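Local coordinates for protein aldehyde dehydrogenase (Staphylococcus aureus, PDB 6K10) that oxidises the carotenoid aldehyde 4,4'-diaponeurosporen-4-al to 4,4'-diaponeurosporenoic acid, probably with NAD+, in the biosynthesis of the pigment staphyloxanthin, at residues I232-T245 and D266-Y279. The protein carries 1 engineered substitution. Numbering follows the deposited sequence.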
# COMPACT_ATOMS: atom_id res chain seq x y z
N ILE A 232 17.41 -34.44 -5.48
CA ILE A 232 16.19 -34.80 -6.19
C ILE A 232 15.14 -35.38 -5.24
O ILE A 232 13.96 -35.02 -5.31
CB ILE A 232 16.51 -35.78 -7.34
CG1 ILE A 232 17.50 -35.14 -8.31
CG2 ILE A 232 15.23 -36.19 -8.06
CD1 ILE A 232 16.92 -33.97 -9.10
N LYS A 233 15.55 -36.29 -4.35
CA LYS A 233 14.57 -36.92 -3.48
C LYS A 233 13.99 -35.94 -2.48
O LYS A 233 12.77 -35.92 -2.25
CB LYS A 233 15.18 -38.12 -2.76
CG LYS A 233 14.14 -38.96 -2.01
CD LYS A 233 13.01 -39.37 -2.95
CE LYS A 233 12.04 -40.34 -2.30
NZ LYS A 233 11.30 -39.75 -1.15
N VAL A 234 14.84 -35.11 -1.87
CA VAL A 234 14.35 -34.09 -0.95
C VAL A 234 13.49 -33.06 -1.68
O VAL A 234 12.48 -32.59 -1.15
CB VAL A 234 15.53 -33.42 -0.22
CG1 VAL A 234 15.02 -32.33 0.72
CG2 VAL A 234 16.33 -34.46 0.56
N ALA A 235 13.89 -32.70 -2.90
CA ALA A 235 13.06 -31.80 -3.70
C ALA A 235 11.68 -32.39 -3.94
O ALA A 235 10.66 -31.71 -3.78
CB ALA A 235 13.75 -31.50 -5.03
N SER A 236 11.63 -33.68 -4.30
CA SER A 236 10.35 -34.31 -4.59
C SER A 236 9.47 -34.35 -3.35
O SER A 236 8.24 -34.23 -3.45
CB SER A 236 10.58 -35.71 -5.15
OG SER A 236 10.82 -36.64 -4.11
N GLU A 237 10.06 -34.52 -2.17
CA GLU A 237 9.28 -34.56 -0.95
C GLU A 237 8.69 -33.19 -0.63
O GLU A 237 7.51 -33.08 -0.27
CB GLU A 237 10.14 -35.07 0.21
CG GLU A 237 10.40 -36.57 0.18
CD GLU A 237 11.57 -36.98 1.05
OE1 GLU A 237 12.04 -36.16 1.86
OE2 GLU A 237 12.01 -38.15 0.94
N ARG A 238 9.49 -32.14 -0.77
CA ARG A 238 9.01 -30.80 -0.45
C ARG A 238 8.08 -30.26 -1.54
O ARG A 238 7.17 -29.49 -1.25
CB ARG A 238 10.20 -29.87 -0.20
CG ARG A 238 11.04 -30.36 0.98
CD ARG A 238 12.34 -29.59 1.20
NE ARG A 238 13.04 -30.13 2.36
CZ ARG A 238 14.22 -29.72 2.80
NH1 ARG A 238 14.87 -28.74 2.18
NH2 ARG A 238 14.75 -30.29 3.87
N ILE A 239 8.29 -30.68 -2.79
CA ILE A 239 7.37 -30.30 -3.86
C ILE A 239 6.00 -30.95 -3.63
O ILE A 239 4.96 -30.28 -3.68
CB ILE A 239 7.94 -30.69 -5.24
CG1 ILE A 239 9.07 -29.73 -5.65
CG2 ILE A 239 6.85 -30.69 -6.30
CD1 ILE A 239 9.97 -30.27 -6.76
N CYS A 240 5.99 -32.26 -3.38
CA CYS A 240 4.72 -32.96 -3.17
C CYS A 240 3.99 -32.43 -1.95
O CYS A 240 2.75 -32.34 -1.95
CB CYS A 240 4.97 -34.47 -3.03
SG CYS A 240 5.37 -35.33 -4.57
N PHE A 241 4.73 -32.07 -0.90
CA PHE A 241 4.13 -31.47 0.28
C PHE A 241 3.35 -30.20 -0.08
O PHE A 241 2.19 -30.04 0.30
CB PHE A 241 5.21 -31.17 1.32
CG PHE A 241 4.73 -30.32 2.46
CD1 PHE A 241 4.01 -30.87 3.50
CD2 PHE A 241 5.01 -28.96 2.50
CE1 PHE A 241 3.57 -30.09 4.55
CE2 PHE A 241 4.58 -28.18 3.55
CZ PHE A 241 3.85 -28.75 4.58
N GLY A 242 4.00 -29.29 -0.80
CA GLY A 242 3.34 -28.04 -1.17
C GLY A 242 2.32 -28.19 -2.28
O GLY A 242 1.40 -27.37 -2.37
N LYS A 243 2.47 -29.21 -3.13
CA LYS A 243 1.57 -29.37 -4.27
C LYS A 243 0.28 -30.09 -3.91
O LYS A 243 -0.80 -29.66 -4.32
CB LYS A 243 2.28 -30.14 -5.39
CG LYS A 243 1.37 -30.57 -6.53
CD LYS A 243 0.71 -29.36 -7.18
CE LYS A 243 0.10 -29.70 -8.53
NZ LYS A 243 -0.36 -28.48 -9.24
N PHE A 244 0.35 -31.17 -3.14
CA PHE A 244 -0.80 -32.04 -2.94
C PHE A 244 -1.47 -31.86 -1.59
O PHE A 244 -2.48 -32.52 -1.32
CB PHE A 244 -0.38 -33.49 -3.17
CG PHE A 244 0.06 -33.74 -4.58
CD1 PHE A 244 -0.87 -33.75 -5.61
CD2 PHE A 244 1.40 -33.90 -4.89
CE1 PHE A 244 -0.47 -33.94 -6.92
CE2 PHE A 244 1.80 -34.10 -6.20
CZ PHE A 244 0.86 -34.12 -7.21
N THR A 245 -0.95 -30.97 -0.74
CA THR A 245 -1.76 -30.40 0.33
C THR A 245 -2.99 -29.72 -0.27
O THR A 245 -2.90 -29.01 -1.27
CB THR A 245 -0.93 -29.39 1.13
OG1 THR A 245 0.07 -30.08 1.89
CG2 THR A 245 -1.82 -28.59 2.08
N ASP A 266 15.02 -38.66 -13.22
CA ASP A 266 15.25 -38.83 -11.79
C ASP A 266 14.14 -38.18 -10.97
O ASP A 266 13.67 -38.75 -9.98
CB ASP A 266 16.60 -38.24 -11.39
CG ASP A 266 17.77 -39.05 -11.92
OD1 ASP A 266 17.64 -40.28 -12.06
OD2 ASP A 266 18.83 -38.45 -12.19
N LEU A 267 13.71 -36.98 -11.37
CA LEU A 267 12.68 -36.28 -10.62
C LEU A 267 11.35 -37.01 -10.70
O LEU A 267 10.65 -37.14 -9.69
CB LEU A 267 12.53 -34.85 -11.14
CG LEU A 267 11.52 -33.99 -10.38
CD1 LEU A 267 11.96 -33.80 -8.93
CD2 LEU A 267 11.32 -32.65 -11.07
N ILE A 268 10.97 -37.48 -11.89
CA ILE A 268 9.72 -38.21 -12.04
C ILE A 268 9.72 -39.45 -11.16
O ILE A 268 8.73 -39.75 -10.48
CB ILE A 268 9.48 -38.56 -13.52
CG1 ILE A 268 9.21 -37.29 -14.32
CG2 ILE A 268 8.33 -39.54 -13.66
CD1 ILE A 268 8.91 -37.54 -15.78
N THR A 269 10.83 -40.19 -11.16
CA THR A 269 10.95 -41.37 -10.32
C THR A 269 10.78 -41.01 -8.84
O THR A 269 10.05 -41.69 -8.11
CB THR A 269 12.30 -42.05 -10.55
OG1 THR A 269 12.33 -42.60 -11.88
CG2 THR A 269 12.53 -43.16 -9.54
N ALA A 270 11.44 -39.94 -8.40
CA ALA A 270 11.39 -39.57 -6.99
C ALA A 270 10.01 -39.05 -6.60
O ALA A 270 9.51 -39.35 -5.51
CB ALA A 270 12.46 -38.52 -6.68
N LEU A 271 9.37 -38.27 -7.48
CA LEU A 271 8.03 -37.77 -7.19
C LEU A 271 7.04 -38.93 -7.04
O LEU A 271 6.22 -38.94 -6.12
CB LEU A 271 7.56 -36.82 -8.29
CG LEU A 271 8.21 -35.44 -8.37
CD1 LEU A 271 7.91 -34.82 -9.73
CD2 LEU A 271 7.72 -34.54 -7.25
N SER A 272 7.11 -39.90 -7.95
CA SER A 272 6.22 -41.06 -7.87
C SER A 272 6.46 -41.85 -6.59
O SER A 272 5.51 -42.27 -5.92
CB SER A 272 6.41 -41.95 -9.10
OG SER A 272 6.25 -41.22 -10.30
N LYS A 273 7.73 -42.06 -6.24
CA LYS A 273 8.05 -42.77 -5.01
C LYS A 273 7.53 -42.03 -3.79
O LYS A 273 6.98 -42.64 -2.86
CB LYS A 273 9.56 -42.97 -4.91
CG LYS A 273 10.02 -43.53 -3.58
CD LYS A 273 11.53 -43.62 -3.53
CE LYS A 273 12.01 -45.06 -3.57
NZ LYS A 273 13.47 -45.16 -3.34
N THR A 274 7.70 -40.71 -3.76
CA THR A 274 7.26 -39.91 -2.62
C THR A 274 5.74 -39.98 -2.47
O THR A 274 5.22 -40.10 -1.35
CB THR A 274 7.71 -38.46 -2.80
OG1 THR A 274 9.13 -38.38 -2.64
CG2 THR A 274 7.03 -37.55 -1.78
N LEU A 275 5.02 -39.90 -3.58
CA LEU A 275 3.56 -39.98 -3.53
C LEU A 275 3.09 -41.31 -2.95
O LEU A 275 2.12 -41.36 -2.19
CB LEU A 275 2.98 -39.75 -4.92
CG LEU A 275 3.12 -38.32 -5.43
CD1 LEU A 275 2.79 -38.22 -6.92
CD2 LEU A 275 2.24 -37.39 -4.62
N ARG A 276 3.78 -42.40 -3.29
CA ARG A 276 3.46 -43.69 -2.69
C ARG A 276 3.79 -43.71 -1.20
O ARG A 276 3.04 -44.28 -0.40
CB ARG A 276 4.20 -44.81 -3.42
CG ARG A 276 3.74 -45.03 -4.85
CD ARG A 276 2.23 -45.17 -4.93
NE ARG A 276 1.77 -45.27 -6.32
CZ ARG A 276 0.49 -45.15 -6.68
NH1 ARG A 276 0.16 -45.25 -7.96
NH2 ARG A 276 -0.44 -44.93 -5.77
N GLU A 277 4.90 -43.08 -0.81
CA GLU A 277 5.23 -42.96 0.61
C GLU A 277 4.18 -42.13 1.35
O GLU A 277 3.80 -42.46 2.47
CB GLU A 277 6.61 -42.34 0.77
CG GLU A 277 7.76 -43.23 0.34
CD GLU A 277 9.07 -42.47 0.23
OE1 GLU A 277 9.04 -41.23 0.20
OE2 GLU A 277 10.13 -43.13 0.18
N PHE A 278 3.72 -41.05 0.72
CA PHE A 278 2.73 -40.18 1.34
C PHE A 278 1.39 -40.88 1.49
O PHE A 278 0.80 -40.91 2.58
CB PHE A 278 2.53 -38.91 0.50
CG PHE A 278 3.58 -37.86 0.70
CD1 PHE A 278 4.79 -38.15 1.30
CD2 PHE A 278 3.35 -36.57 0.25
CE1 PHE A 278 5.75 -37.16 1.47
CE2 PHE A 278 4.30 -35.58 0.41
CZ PHE A 278 5.50 -35.88 1.02
N TYR A 279 0.88 -41.45 0.40
CA TYR A 279 -0.52 -41.79 0.28
C TYR A 279 -0.81 -43.25 -0.00
O TYR A 279 -1.98 -43.64 -0.01
CB TYR A 279 -1.17 -40.94 -0.82
CG TYR A 279 -0.98 -39.44 -0.67
CD1 TYR A 279 -1.46 -38.77 0.44
CD2 TYR A 279 -0.33 -38.70 -1.66
CE1 TYR A 279 -1.29 -37.40 0.58
CE2 TYR A 279 -0.16 -37.33 -1.53
CZ TYR A 279 -0.65 -36.69 -0.41
OH TYR A 279 -0.48 -35.33 -0.27
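K233 NZ gives hydrogen bonds to T274 OG1 (3.0 Å) and E277 OE1 (3.0 Å). The second is also a salt bridge, made from the syn side of OE1 and tilted out of the carboxylate plane. E237, one turn on from K233, completes the salt-bridge network through the anti lone pair of OE2 (2.7 Å from NZ). The ammonium thus lies between two acids and probably offsets their mutual repulsion. The K233 chain, bent at chi2 (54°) and chi4 (64°), curls over A270 CB to reach them. S236 OG lies 2.8 Å from T274 OG1 and donates to K233 O, which also accepts from E237 N. T274 fits as a knob among K233, S236, E237 and C240. Farther along, C240 is a knob among L271, T274, L275 and F278, its SG 3.7 Å from L271 CD2. The F278 ring turns its edge to E237 O and F241 N. F244 packs across L275, and Y279 OH meets F244 CB at 3.4 Å. The axes cross at -54°, 8.4 Å apart. L271 also packs on strand 324-330, and I239 on strand 348-354, of the sheet containing strands 223-226 and 256-260. Helix 232-244 is the beta-alpha-beta crossover between those two parallel strands, and helix 264-279 follows, in the aldehyde dehydrogenase catalytic domain.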